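Local atomic coordinates of aspartate aminotransferase, cytoplasmic (Schizosaccharomyces pombe 972h-, PDB entry 6JPK), a protein that catalyses the pyridoxal 5'-phosphate-dependent transfer of the amino group of L-aspartate to 2-oxoglutarate, giving oxaloacetate and L-glutamate. Residues G180-L185 / K213-F218; Y132-T137 / E153-W158; K342-W347 / H403-L408. The protein carries 1 engineered substitution. All blocks are in the same frame, centred on the assembly; numbering follows the deposited sequence.

From the N terminus, contact 2 closes first: strand 131-135 leads through helix 140-147 to strand 152-159, which lies down parallel beside it. Contact 1 then closes in the same manner, strand 182-186 returning through helix 199-211 to strand 215-220. The two contacts share one sheet, for strands 131-135 and 182-186 are neighbours, and the backbone bond between Ile182 O and Tyr132 N is one of their joints. Contact 3 comes last, bringing the loop after helix 310-340 against the C-terminal helix 394-407, with its centre about 39 Å from that of contact 1 and 27 Å from that of contact 2. All three follow in series; none nests or crosses.

Contact 1: residues G180-L185 / K213-F218; sequences GSIFLL and KHLVVF
His214 lays its ring against Phe183 and the backbone of Ser181; His214 and Ser181 lie just ahead of the two strands. With CG anti to the carbonyl carbon (chi1 -64°), ND1 comes within 3.1 Å of Ser181 N, which approaches at the ring edge in a weak, bent bond; NE2 is bonded to Ile174 O, and the two bonds together limit the turn of the ring. Phe183 CE1 lies over one face of the imidazole, toward its rim and 3.4 Å from His214 CD2, the ring planes inclined at 36°. Farther on, Leu215 N binds Ser181 O at 2.8 Å, and Phe183 N, Val217 N and Leu185 N continue the parallel pattern in nearly straight bonds. The strands are neighbours in a beta-alpha-beta crossover made through helix 199-211, within the central sheet of the cofactor-binding domain in class I aminotransferases. Side chains alternate between the faces of the sheet. On one, Ile182 CG2 and Val217 CG2 run alongside each other at 4.0 Å, both residues against Ile119 of helix 107-127, while Leu184 CD2 slants across to Val217 CG1 at 4.1 Å. On the other, Leu185 slants across to two partners: CD1 reaches Val216 CG1 at 3.8 Å and also approaches the Phe218 ring, whose CD1 is 3.9 Å from Leu185 CB. Leu209 of the crossover helix packs on Phe183, Leu185 and His214, and Phe206 on Phe218.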
loop_
_atom_site.group_PDB
_atom_site.type_symbol
_atom_site.label_atom_id
_atom_site.label_comp_id
_atom_site.label_asym_id
_atom_site.label_seq_id
_atom_site.Cartn_x
_atom_site.Cartn_y
_atom_site.Cartn_z
ATOM N N GLY A 180 8.124 6.899 -29.622
ATOM C CA GLY A 180 7.249 7.096 -28.488
ATOM C C GLY A 180 6.969 5.852 -27.685
ATOM O O GLY A 180 5.990 5.828 -26.930
ATOM N N SER A 181 7.794 4.814 -27.822
ATOM C CA SER A 181 7.703 3.684 -26.909
ATOM C C SER A 181 8.159 4.105 -25.510
ATOM O O SER A 181 8.829 5.119 -25.324
ATOM C CB SER A 181 8.553 2.509 -27.401
ATOM O OG SER A 181 8.119 2.061 -28.674
ATOM N N ILE A 182 7.771 3.314 -24.520
ATOM C CA ILE A 182 8.116 3.568 -23.127
ATOM C C ILE A 182 9.321 2.714 -22.778
ATOM O O ILE A 182 9.320 1.502 -23.036
ATOM C CB ILE A 182 6.937 3.237 -22.203
ATOM C CG1 ILE A 182 5.679 3.973 -22.661
ATOM C CG2 ILE A 182 7.301 3.523 -20.750
ATOM C CD1 ILE A 182 4.406 3.188 -22.391
ATOM N N PHE A 183 10.351 3.328 -22.192
ATOM C CA PHE A 183 11.560 2.603 -21.818
ATOM C C PHE A 183 11.753 2.704 -20.315
ATOM O O PHE A 183 11.815 3.812 -19.760
ATOM C CB PHE A 183 12.792 3.113 -22.574
ATOM C CG PHE A 183 13.018 2.402 -23.879
ATOM C CD1 PHE A 183 12.269 2.732 -25.001
ATOM C CD2 PHE A 183 13.950 1.384 -23.978
ATOM C CE1 PHE A 183 12.440 2.063 -26.197
ATOM C CE2 PHE A 183 14.138 0.707 -25.180
ATOM C CZ PHE A 183 13.380 1.050 -26.293
ATOM N N LEU A 184 11.838 1.541 -19.667
ATOM C CA LEU A 184 12.020 1.426 -18.224
ATOM C C LEU A 184 13.509 1.214 -17.975
ATOM O O LEU A 184 14.053 0.154 -18.304
ATOM C CB LEU A 184 11.193 0.266 -17.674
ATOM C CG LEU A 184 10.495 0.399 -16.322
ATOM C CD1 LEU A 184 10.081 -0.983 -15.809
ATOM C CD2 LEU A 184 11.342 1.141 -15.292
ATOM N N LEU A 185 14.166 2.221 -17.414
ATOM C CA LEU A 185 15.613 2.239 -17.243
ATOM C C LEU A 185 15.975 2.104 -15.772
ATOM O O LEU A 185 15.319 2.693 -14.907
ATOM C CB LEU A 185 16.200 3.543 -17.789
ATOM C CG LEU A 185 15.839 3.861 -19.247
ATOM C CD1 LEU A 185 16.380 5.223 -19.658
ATOM C CD2 LEU A 185 16.352 2.759 -20.194
ATOM N N LYS A 213 12.095 9.765 -29.655
ATOM C CA LYS A 213 11.003 10.394 -28.906
ATOM C C LYS A 213 10.348 9.414 -27.934
ATOM O O LYS A 213 9.136 9.477 -27.701
ATOM C CB LYS A 213 9.948 10.996 -29.848
ATOM C CG LYS A 213 10.535 11.806 -31.005
ATOM C CD LYS A 213 9.426 12.447 -31.841
ATOM C CE LYS A 213 9.964 12.977 -33.161
ATOM N NZ LYS A 213 11.064 13.960 -32.948
ATOM N N HIS A 214 11.137 8.497 -27.373
ATOM C CA HIS A 214 10.613 7.548 -26.406
ATOM C C HIS A 214 10.311 8.250 -25.086
ATOM O O HIS A 214 10.885 9.291 -24.768
ATOM C CB HIS A 214 11.612 6.409 -26.168
ATOM C CG HIS A 214 11.873 5.561 -27.377
ATOM N ND1 HIS A 214 10.876 5.170 -28.249
ATOM C CD2 HIS A 214 13.023 5.022 -27.850
ATOM C CE1 HIS A 214 11.408 4.430 -29.208
ATOM N NE2 HIS A 214 12.706 4.322 -28.984
ATOM N N LEU A 215 9.392 7.665 -24.322
ATOM C CA LEU A 215 9.060 8.150 -22.986
ATOM C C LEU A 215 9.884 7.377 -21.953
ATOM O O LEU A 215 9.894 6.140 -21.960
ATOM C CB LEU A 215 7.559 7.990 -22.718
ATOM C CG LEU A 215 7.113 8.275 -21.285
ATOM C CD1 LEU A 215 7.452 9.709 -20.919
ATOM C CD2 LEU A 215 5.623 8.018 -21.119
ATOM N N VAL A 216 10.569 8.099 -21.066
ATOM C CA VAL A 216 11.543 7.499 -20.150
ATOM C C VAL A 216 10.955 7.391 -18.745
ATOM O O VAL A 216 10.416 8.373 -18.206
ATOM C CB VAL A 216 12.854 8.305 -20.143
ATOM C CG1 VAL A 216 13.755 7.846 -19.003
ATOM C CG2 VAL A 216 13.577 8.144 -21.494
ATOM N N VAL A 217 11.064 6.197 -18.157
ATOM C CA VAL A 217 10.750 5.925 -16.755
ATOM C C VAL A 217 12.012 5.356 -16.106
ATOM O O VAL A 217 12.483 4.283 -16.500
ATOM C CB VAL A 217 9.582 4.933 -16.598
ATOM C CG1 VAL A 217 9.276 4.694 -15.117
ATOM C CG2 VAL A 217 8.353 5.405 -17.365
ATOM N N PHE A 218 12.574 6.087 -15.146
ATOM C CA PHE A 218 13.709 5.604 -14.365
ATOM C C PHE A 218 13.219 4.876 -13.124
ATOM O O PHE A 218 12.350 5.377 -12.404
ATOM C CB PHE A 218 14.622 6.746 -13.922
ATOM C CG PHE A 218 15.506 7.291 -15.005
ATOM C CD1 PHE A 218 16.634 6.604 -15.401
ATOM C CD2 PHE A 218 15.230 8.522 -15.586
ATOM C CE1 PHE A 218 17.469 7.121 -16.392
ATOM C CE2 PHE A 218 16.056 9.051 -16.577
ATOM C CZ PHE A 218 17.176 8.347 -16.980
#

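Contact 2: residues Y132-T137 / E153-W158; sequences YISNPT and ETYPYW. Engineered in segment 153-158: Glu153 (natural residue Asp).
Tyr132 to Asn135 pair in parallel register with Glu153 to Pro156, the short strand axes inclined at 45°, and bonds such as Asn135 N to Tyr155 O (2.8 Å) join them. Tyr132 and Glu153 point the same way, the engineered Glu153 (Asp in the natural protein) setting its CB over the centre of the phenol ring, 3.5 Å from Tyr132 CE2, in a CH-pi contact. Its chain then bends at chi2, and OE2 bonds His130 ND1. Tyr155 carries CG between its backbone N and carbonyl carbon (chi1 53°), which folds the ring back over the partner strand: Ser134 CA sits 3.6 Å from the Tyr155 ring centroid, over the face, and Tyr132 O lies in plane at the ring edge. From there Tyr155 OH reaches Leu184 O on the next strand. An alanine in place of Tyr155 would probably leave Ser134 without its aromatic cover and Leu184 O without this hydroxyl partner, opening a gap beside the strand. Where strand 131-135 ends, Asn135 O takes weak bonds from Tyr157 N at 3.1 Å and Trp158 N at 3.3 Å. The peptide bond from Asn135 to Pro136 is cis, and Pro136 CD rests 3.7 Å from Trp158 CB. The turn is held from inside by Ser134 OG, which gives its proton to Pro136 O at 2.7 Å from above the carbonyl plane and is also bonded to His190 NE2. The unit is a beta-alpha-beta crossover through helix 140-147; segment 132-137 ends just before Trp138, which by similarity binds L-aspartate. The chemistry is divided: one aromatic face covers the backbone at Ser134 and another takes Glu153 CB, while the Ser134 hydroxyl and weaker backbone bonds probably steady the bend toward the likely substrate site.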
loop_
_atom_site.group_PDB
_atom_site.type_symbol
_atom_site.label_atom_id
_atom_site.label_comp_id
_atom_site.label_asym_id
_atom_site.label_seq_id
_atom_site.Cartn_x
_atom_site.Cartn_y
_atom_site.Cartn_z
ATOM N N TYR A 132 9.250 -1.123 -22.818
ATOM C CA TYR A 132 10.462 -1.904 -23.007
ATOM C C TYR A 132 11.209 -2.002 -21.683
ATOM O O TYR A 132 11.508 -0.981 -21.058
ATOM C CB TYR A 132 11.370 -1.282 -24.071
ATOM C CG TYR A 132 10.916 -1.527 -25.492
ATOM C CD1 TYR A 132 9.774 -0.901 -25.991
ATOM C CD2 TYR A 132 11.633 -2.372 -26.341
ATOM C CE1 TYR A 132 9.353 -1.114 -27.291
ATOM C CE2 TYR A 132 11.219 -2.594 -27.647
ATOM C CZ TYR A 132 10.075 -1.962 -28.111
ATOM O OH TYR A 132 9.650 -2.162 -29.401
ATOM N N ILE A 133 11.512 -3.231 -21.273
ATOM C CA ILE A 133 12.233 -3.523 -20.046
ATOM C C ILE A 133 13.488 -4.315 -20.398
ATOM O O ILE A 133 13.564 -4.962 -21.441
ATOM C CB ILE A 133 11.356 -4.310 -19.056
ATOM C CG1 ILE A 133 11.160 -5.741 -19.575
ATOM C CG2 ILE A 133 10.007 -3.618 -18.883
ATOM C CD1 ILE A 133 10.204 -6.557 -18.737
ATOM N N SER A 134 14.487 -4.261 -19.513
ATOM C CA SER A 134 15.748 -4.915 -19.831
ATOM C C SER A 134 15.586 -6.436 -19.788
ATOM O O SER A 134 14.752 -6.981 -19.056
ATOM C CB SER A 134 16.859 -4.469 -18.870
ATOM O OG SER A 134 16.626 -4.913 -17.539
ATOM N N ASN A 135 16.390 -7.120 -20.596
ATOM C CA ASN A 135 16.450 -8.578 -20.571
ATOM C C ASN A 135 17.816 -9.006 -20.051
ATOM O O ASN A 135 18.808 -8.945 -20.797
ATOM C CB ASN A 135 16.202 -9.144 -21.973
ATOM C CG ASN A 135 16.058 -10.656 -21.968
ATOM O OD1 ASN A 135 16.015 -11.283 -20.906
ATOM N ND2 ASN A 135 15.972 -11.244 -23.152
ATOM N N PRO A 136 17.941 -9.441 -18.776
ATOM C CA PRO A 136 16.885 -9.654 -17.776
ATOM C C PRO A 136 16.547 -8.427 -16.934
ATOM O O PRO A 136 17.269 -7.422 -16.976
ATOM C CB PRO A 136 17.495 -10.734 -16.870
ATOM C CG PRO A 136 18.962 -10.356 -16.853
ATOM C CD PRO A 136 19.255 -9.886 -18.272
ATOM N N THR A 137 15.469 -8.509 -16.156
ATOM C CA THR A 137 15.157 -7.463 -15.192
ATOM C C THR A 137 14.426 -8.093 -14.016
ATOM O O THR A 137 14.128 -9.292 -14.011
ATOM C CB THR A 137 14.312 -6.340 -15.815
ATOM O OG1 THR A 137 14.252 -5.229 -14.910
ATOM C CG2 THR A 137 12.886 -6.824 -16.109
ATOM N N GLU A 153 7.752 -5.370 -24.155
ATOM C CA GLU A 153 8.843 -5.826 -25.001
ATOM C C GLU A 153 10.122 -5.774 -24.178
ATOM O O GLU A 153 10.129 -5.273 -23.046
ATOM C CB GLU A 153 8.962 -4.949 -26.258
ATOM C CG GLU A 153 7.651 -4.723 -26.987
ATOM C CD GLU A 153 7.230 -5.921 -27.840
ATOM O OE1 GLU A 153 7.998 -6.909 -27.913
ATOM O OE2 GLU A 153 6.130 -5.868 -28.443
ATOM N N THR A 154 11.219 -6.287 -24.729
ATOM C CA THR A 154 12.473 -6.215 -23.994
ATOM C C THR A 154 13.556 -5.587 -24.864
ATOM O O THR A 154 13.470 -5.567 -26.096
ATOM C CB THR A 154 12.951 -7.595 -23.470
ATOM O OG1 THR A 154 13.386 -8.401 -24.557
ATOM C CG2 THR A 154 11.833 -8.342 -22.739
ATOM N N TYR A 155 14.560 -5.030 -24.194
ATOM C CA TYR A 155 15.799 -4.703 -24.859
ATOM C C TYR A 155 16.919 -5.570 -24.297
ATOM O O TYR A 155 16.875 -5.945 -23.119
ATOM C CB TYR A 155 16.163 -3.213 -24.723
ATOM C CG TYR A 155 16.188 -2.635 -23.318
ATOM C CD1 TYR A 155 17.372 -2.577 -22.593
ATOM C CD2 TYR A 155 15.035 -2.107 -22.739
ATOM C CE1 TYR A 155 17.408 -2.038 -21.319
ATOM C CE2 TYR A 155 15.058 -1.572 -21.459
ATOM C CZ TYR A 155 16.251 -1.522 -20.761
ATOM O OH TYR A 155 16.286 -0.979 -19.500
ATOM N N PRO A 156 17.875 -5.978 -25.130
ATOM C CA PRO A 156 18.986 -6.813 -24.645
ATOM C C PRO A 156 19.787 -6.085 -23.574
ATOM O O PRO A 156 19.944 -4.861 -23.618
ATOM C CB PRO A 156 19.832 -7.048 -25.906
ATOM C CG PRO A 156 18.898 -6.804 -27.044
ATOM C CD PRO A 156 17.946 -5.741 -26.578
ATOM N N TYR A 157 20.284 -6.843 -22.593
ATOM C CA TYR A 157 21.052 -6.211 -21.524
ATOM C C TYR A 157 22.273 -7.029 -21.105
ATOM O O TYR A 157 23.381 -6.494 -21.015
ATOM C CB TYR A 157 20.161 -5.934 -20.304
ATOM C CG TYR A 157 20.780 -4.890 -19.418
ATOM C CD1 TYR A 157 21.634 -5.249 -18.377
ATOM C CD2 TYR A 157 20.564 -3.538 -19.658
ATOM C CE1 TYR A 157 22.237 -4.289 -17.584
ATOM C CE2 TYR A 157 21.165 -2.562 -18.868
ATOM C CZ TYR A 157 21.997 -2.943 -17.831
ATOM O OH TYR A 157 22.598 -1.984 -17.040
ATOM N N TRP A 158 22.094 -8.313 -20.829
ATOM C CA TRP A 158 23.205 -9.161 -20.418
ATOM C C TRP A 158 23.826 -9.811 -21.648
ATOM O O TRP A 158 23.151 -10.541 -22.373
ATOM C CB TRP A 158 22.741 -10.225 -19.423
ATOM C CG TRP A 158 23.831 -11.174 -18.928
ATOM C CD1 TRP A 158 23.920 -12.526 -19.158
ATOM C CD2 TRP A 158 24.957 -10.836 -18.105
ATOM N NE1 TRP A 158 25.035 -13.039 -18.526
ATOM C CE2 TRP A 158 25.681 -12.024 -17.872
ATOM C CE3 TRP A 158 25.412 -9.646 -17.529
ATOM C CZ2 TRP A 158 26.840 -12.051 -17.091
ATOM C CZ3 TRP A 158 26.561 -9.673 -16.759
ATOM C CH2 TRP A 158 27.265 -10.867 -16.551
#

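Contact 3: residues K342-W347 / H403-L408; sequences KTPGSW and HAVREL
Val405 points from its helix into the loop 342-347 and meets three residues with its two methyl groups. CG1, anti to the backbone N (chi1 168°), lies 3.8 Å from Pro344 O and also faces the Thr343 methyl, whereas CG2 is directed at the indole, 4.1 Å from Trp347 CH2 and near the ring plane, so that the tryptophan offers its edge. The Thr343 and Val405 side chains cross at about a right angle, with Thr343 CG2 3.9 Å from Val405 CB. Trp347 is held from within the loop: its NE1 donates to Thr343 O at 3.3 Å, the oxygen lying in the indole plane but the N-H coming from above the carbonyl plane, and a weak second bond goes to Pro344 O. Both carbonyls thus limit rotation of the indole. Arg406 passes outside the proline, again at about a right angle, with its CG 3.7 Å from Pro344 CD. Its chain runs extended from CG to NE, and Pro344 CD stands over one face of the guanidinium, toward the rim and 4.3 Å above the plane. Arg406 NH2 comes within 3.1 Å of Lys342 O at an angle too poor for a hydrogen bond; it bonds Leu341 O instead, while NE bonds Asn402 OD1, which Thr343 OG1 also uses. A positive charge beside the carboxyl end of helix 310-340 would probably be favourable there. Lys342, with positive phi, closes that helix in a Schellman motif, and the loop then runs over the last turn of helix 394-407 toward helix 349-352. On another flank the C-terminal helix packs against helix 364-374, where Ala404 touches Phe369 and Cys370.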
loop_
_atom_site.group_PDB
_atom_site.type_symbol
_atom_site.label_atom_id
_atom_site.label_comp_id
_atom_site.label_asym_id
_atom_site.label_seq_id
_atom_site.Cartn_x
_atom_site.Cartn_y
_atom_site.Cartn_z
ATOM N N LYS A 342 42.690 -20.001 -9.928
ATOM C CA LYS A 342 42.868 -20.135 -11.378
ATOM C C LYS A 342 41.629 -20.736 -12.046
ATOM O O LYS A 342 41.734 -21.525 -12.989
ATOM C CB LYS A 342 44.113 -20.967 -11.709
ATOM C CG LYS A 342 45.435 -20.420 -11.162
ATOM C CD LYS A 342 46.511 -21.500 -11.239
ATOM C CE LYS A 342 47.881 -20.978 -10.840
ATOM N NZ LYS A 342 48.521 -20.200 -11.941
ATOM N N THR A 343 40.449 -20.370 -11.549
ATOM C CA THR A 343 39.204 -20.853 -12.135
ATOM C C THR A 343 39.134 -20.435 -13.603
ATOM O O THR A 343 39.402 -19.269 -13.922
ATOM C CB THR A 343 38.002 -20.306 -11.364
ATOM O OG1 THR A 343 38.150 -20.615 -9.969
ATOM C CG2 THR A 343 36.710 -20.934 -11.868
ATOM N N PRO A 344 38.817 -21.354 -14.521
ATOM C CA PRO A 344 38.740 -20.985 -15.938
ATOM C C PRO A 344 37.765 -19.842 -16.162
ATOM O O PRO A 344 36.735 -19.738 -15.494
ATOM C CB PRO A 344 38.256 -22.275 -16.615
ATOM C CG PRO A 344 38.709 -23.372 -15.700
ATOM C CD PRO A 344 38.608 -22.801 -14.308
ATOM N N GLY A 345 38.103 -18.980 -17.113
ATOM C CA GLY A 345 37.286 -17.832 -17.441
ATOM C C GLY A 345 37.781 -16.570 -16.757
ATOM O O GLY A 345 38.694 -16.583 -15.930
ATOM N N SER A 346 37.159 -15.455 -17.119
ATOM C CA SER A 346 37.488 -14.167 -16.523
ATOM C C SER A 346 36.448 -13.828 -15.466
ATOM O O SER A 346 35.260 -14.120 -15.630
ATOM C CB SER A 346 37.552 -13.065 -17.578
ATOM O OG SER A 346 36.289 -12.902 -18.194
ATOM N N TRP A 347 36.905 -13.220 -14.372
ATOM C CA TRP A 347 36.063 -13.001 -13.205
ATOM C C TRP A 347 36.003 -11.533 -12.820
ATOM O O TRP A 347 35.444 -11.196 -11.770
ATOM C CB TRP A 347 36.549 -13.890 -12.047
ATOM C CG TRP A 347 36.384 -15.322 -12.443
ATOM C CD1 TRP A 347 37.349 -16.172 -12.922
ATOM C CD2 TRP A 347 35.147 -16.048 -12.496
ATOM N NE1 TRP A 347 36.787 -17.395 -13.234
ATOM C CE2 TRP A 347 35.438 -17.339 -12.988
ATOM C CE3 TRP A 347 33.822 -15.732 -12.162
ATOM C CZ2 TRP A 347 34.452 -18.315 -13.152
ATOM C CZ3 TRP A 347 32.844 -16.700 -12.325
ATOM C CH2 TRP A 347 33.166 -17.976 -12.821
ATOM N N HIS A 403 35.079 -25.378 -8.228
ATOM C CA HIS A 403 34.832 -26.788 -8.520
ATOM C C HIS A 403 33.774 -26.943 -9.611
ATOM O O HIS A 403 33.944 -27.723 -10.555
ATOM C CB HIS A 403 34.409 -27.495 -7.235
ATOM C CG HIS A 403 34.395 -28.986 -7.327
ATOM N ND1 HIS A 403 34.138 -29.790 -6.238
ATOM C CD2 HIS A 403 34.604 -29.820 -8.375
ATOM C CE1 HIS A 403 34.186 -31.059 -6.612
ATOM N NE2 HIS A 403 34.461 -31.103 -7.906
ATOM N N ALA A 404 32.673 -26.202 -9.494
ATOM C CA ALA A 404 31.570 -26.325 -10.446
ATOM C C ALA A 404 32.015 -25.976 -11.866
ATOM O O ALA A 404 31.699 -26.691 -12.825
ATOM C CB ALA A 404 30.405 -25.432 -10.010
ATOM N N VAL A 405 32.753 -24.881 -12.019
ATOM C CA VAL A 405 33.181 -24.454 -13.345
ATOM C C VAL A 405 34.191 -25.436 -13.935
ATOM O O VAL A 405 34.126 -25.770 -15.124
ATOM C CB VAL A 405 33.742 -23.025 -13.279
ATOM C CG1 VAL A 405 34.474 -22.660 -14.588
ATOM C CG2 VAL A 405 32.609 -22.057 -13.000
ATOM N N ARG A 406 35.136 -25.916 -13.121
ATOM C CA ARG A 406 36.120 -26.876 -13.612
ATOM C C ARG A 406 35.467 -28.200 -13.982
ATOM O O ARG A 406 35.884 -28.858 -14.940
ATOM C CB ARG A 406 37.202 -27.115 -12.559
ATOM C CG ARG A 406 38.190 -25.987 -12.415
ATOM C CD ARG A 406 39.101 -26.238 -11.233
ATOM N NE ARG A 406 40.130 -25.206 -11.084
ATOM C CZ ARG A 406 41.268 -25.195 -11.770
ATOM N NH1 ARG A 406 41.504 -26.142 -12.667
ATOM N NH2 ARG A 406 42.163 -24.236 -11.574
ATOM N N GLU A 407 34.474 -28.623 -13.206
ATOM C CA GLU A 407 33.861 -29.923 -13.419
ATOM C C GLU A 407 32.891 -29.913 -14.596
ATOM O O GLU A 407 32.784 -30.915 -15.310
ATOM C CB GLU A 407 33.151 -30.363 -12.138
ATOM C CG GLU A 407 32.408 -31.686 -12.220
ATOM C CD GLU A 407 33.321 -32.889 -12.393
ATOM O OE1 GLU A 407 34.557 -32.753 -12.232
ATOM O OE2 GLU A 407 32.789 -33.981 -12.698
ATOM N N LEU A 408 32.206 -28.793 -14.830
ATOM C CA LEU A 408 31.101 -28.719 -15.789
ATOM C C LEU A 408 31.288 -27.549 -16.751
ATOM O O LEU A 408 30.478 -26.614 -16.770
ATOM C CB LEU A 408 29.765 -28.591 -15.057
ATOM C CG LEU A 408 29.390 -29.611 -13.981
ATOM C CD1 LEU A 408 28.022 -29.280 -13.381
ATOM C CD2 LEU A 408 29.397 -31.022 -14.536
#